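Local coordinates for sialidase B (Streptococcus pneumoniae TIGR4, PDB 4XJ9), which cleaves terminal sialic acid residues from oligosaccharides, glycoproteins and glycolipids as an exo-alpha-sialidase of glycosyl hydrolase family 33, at residues Gly449-Pro454 against Thr470-Glu475. The protein carries 1 engineered substitution. Residues are numbered along the deposited sequence; the frame is centred on the assembly and turned at random.
Sequences GTYLCP and TYTSGE
One face of the Tyr471 ring is laid over Tyr451, whose CB sits 3.6 Å from the ring centroid in a CH-pi contact. At the edge of the same ring, in its plane, comes the sulfur of Cys453, with SG 3.8 Å from Tyr471 CD2. The planes of the two tyrosine rings stand obliquely at 46°, and Tyr451 CD2 comes 3.4 Å from Tyr471 CE1. What brings the Tyr471 ring here is its first torsion: at 64°, CG stands between the backbone N and the carbonyl carbon, which carries the ring over the Tyr451 side chain, the two crossing at about a right angle. The Tyr451 ring has Gly449 O over one face, and its hydroxyl is tied to Asn448.

Behind the rings the two tyrosines form an antiparallel hydrogen-bonded pair. Tyr451 N gives a bond of 2.7 Å to Tyr471 O; in return Tyr471 N reaches Tyr451 O at 2.8 Å. On the other side of the sheet Leu452 and Thr470 make the next, non-hydrogen-bonded pair, their methyls in loose contact. There Thr450 OG1 donates to Thr470 OG1 over 2.8 Å, and Thr470 OG1 is also bonded to Thr477 O, so a buried hydroxyl joins three chain segments. A water links Gly449 O and Thr472 OG1, beyond the last bridged pair, Tyr451 and Tyr471.

From Thr472 to Glu475 the chain makes a type II turn, with Gly474 at a positive phi, and goes on into strand 475-481. The paired strands 451-459 and 466-472 form a beta hairpin in a blade of the sialidase beta-propeller, in which strands 451-459, 466-472, 475-481 and 489-494 run antiparallel in turn; Tyr471 lies close to Glu503, a predicted active-site residue, and Tyr615, the probable nucleophile.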
# COMPACT_ATOMS: atom_id res chain seq x y z
N GLY A 449 4.59 2.67 -23.02
CA GLY A 449 5.13 1.51 -22.33
C GLY A 449 4.02 0.63 -21.76
O GLY A 449 2.93 1.11 -21.47
N THR A 450 4.29 -0.66 -21.63
CA THR A 450 3.35 -1.55 -20.97
C THR A 450 3.39 -1.28 -19.46
O THR A 450 4.29 -0.60 -18.98
CB THR A 450 3.69 -3.02 -21.24
OG1 THR A 450 4.99 -3.31 -20.73
CG2 THR A 450 3.70 -3.29 -22.75
N TYR A 451 2.40 -1.77 -18.71
CA TYR A 451 2.37 -1.52 -17.27
C TYR A 451 2.95 -2.69 -16.49
O TYR A 451 2.52 -3.84 -16.66
CB TYR A 451 0.93 -1.21 -16.81
CG TYR A 451 0.23 -0.25 -17.75
CD1 TYR A 451 0.57 1.10 -17.78
CD2 TYR A 451 -0.75 -0.69 -18.62
CE1 TYR A 451 -0.05 1.97 -18.64
CE2 TYR A 451 -1.39 0.18 -19.49
CZ TYR A 451 -1.03 1.51 -19.49
OH TYR A 451 -1.64 2.39 -20.36
N LEU A 452 3.94 -2.42 -15.65
CA LEU A 452 4.56 -3.51 -14.90
C LEU A 452 3.56 -4.14 -13.94
O LEU A 452 2.76 -3.44 -13.31
CB LEU A 452 5.78 -3.01 -14.12
CG LEU A 452 6.59 -4.11 -13.41
CD1 LEU A 452 7.37 -4.97 -14.40
CD2 LEU A 452 7.53 -3.47 -12.42
N CYS A 453 3.58 -5.46 -13.85
CA CYS A 453 2.76 -6.16 -12.88
C CYS A 453 3.50 -6.17 -11.55
O CYS A 453 4.61 -6.69 -11.47
CB CYS A 453 2.48 -7.60 -13.33
SG CYS A 453 1.69 -7.73 -14.97
N PRO A 454 2.90 -5.59 -10.51
CA PRO A 454 3.57 -5.52 -9.21
C PRO A 454 3.82 -6.90 -8.61
O PRO A 454 2.97 -7.79 -8.77
CB PRO A 454 2.56 -4.82 -8.31
CG PRO A 454 1.52 -4.21 -9.22
CD PRO A 454 1.56 -4.95 -10.51
N THR A 470 4.14 -7.93 -17.72
CA THR A 470 3.56 -6.59 -17.81
C THR A 470 2.22 -6.74 -18.53
O THR A 470 1.94 -7.80 -19.12
CB THR A 470 4.44 -5.61 -18.61
OG1 THR A 470 4.38 -5.95 -20.02
CG2 THR A 470 5.90 -5.64 -18.13
N TYR A 471 1.39 -5.70 -18.48
CA TYR A 471 0.13 -5.72 -19.24
C TYR A 471 -0.09 -4.43 -20.02
O TYR A 471 0.48 -3.38 -19.71
CB TYR A 471 -1.07 -5.96 -18.32
CG TYR A 471 -1.30 -4.86 -17.31
CD1 TYR A 471 -2.21 -3.83 -17.55
CD2 TYR A 471 -0.63 -4.87 -16.09
CE1 TYR A 471 -2.42 -2.82 -16.60
CE2 TYR A 471 -0.84 -3.88 -15.16
CZ TYR A 471 -1.73 -2.86 -15.41
OH TYR A 471 -1.90 -1.89 -14.45
N THR A 472 -0.91 -4.53 -21.06
CA THR A 472 -1.35 -3.36 -21.81
C THR A 472 -2.73 -3.70 -22.39
O THR A 472 -3.27 -4.77 -22.09
CB THR A 472 -0.34 -2.97 -22.90
OG1 THR A 472 -0.69 -1.69 -23.46
CG2 THR A 472 -0.30 -4.01 -24.01
N SER A 473 -3.31 -2.81 -23.18
CA SER A 473 -4.63 -3.13 -23.74
C SER A 473 -4.59 -4.37 -24.64
O SER A 473 -3.80 -4.43 -25.58
CB SER A 473 -5.21 -1.94 -24.51
OG SER A 473 -6.47 -2.28 -25.05
N GLY A 474 -5.40 -5.37 -24.32
CA GLY A 474 -5.51 -6.55 -25.17
C GLY A 474 -4.47 -7.65 -25.03
O GLY A 474 -4.57 -8.68 -25.71
N GLU A 475 -3.46 -7.46 -24.18
CA GLU A 475 -2.46 -8.52 -24.01
C GLU A 475 -1.67 -8.44 -22.70
O GLU A 475 -1.55 -7.38 -22.09
CB GLU A 475 -1.47 -8.55 -25.18
CG GLU A 475 -0.38 -7.48 -25.12
CD GLU A 475 0.60 -7.55 -26.28
OE1 GLU A 475 0.16 -7.62 -27.44
OE2 GLU A 475 1.83 -7.53 -26.02
O HOH W 1 0.31 0.35 -22.18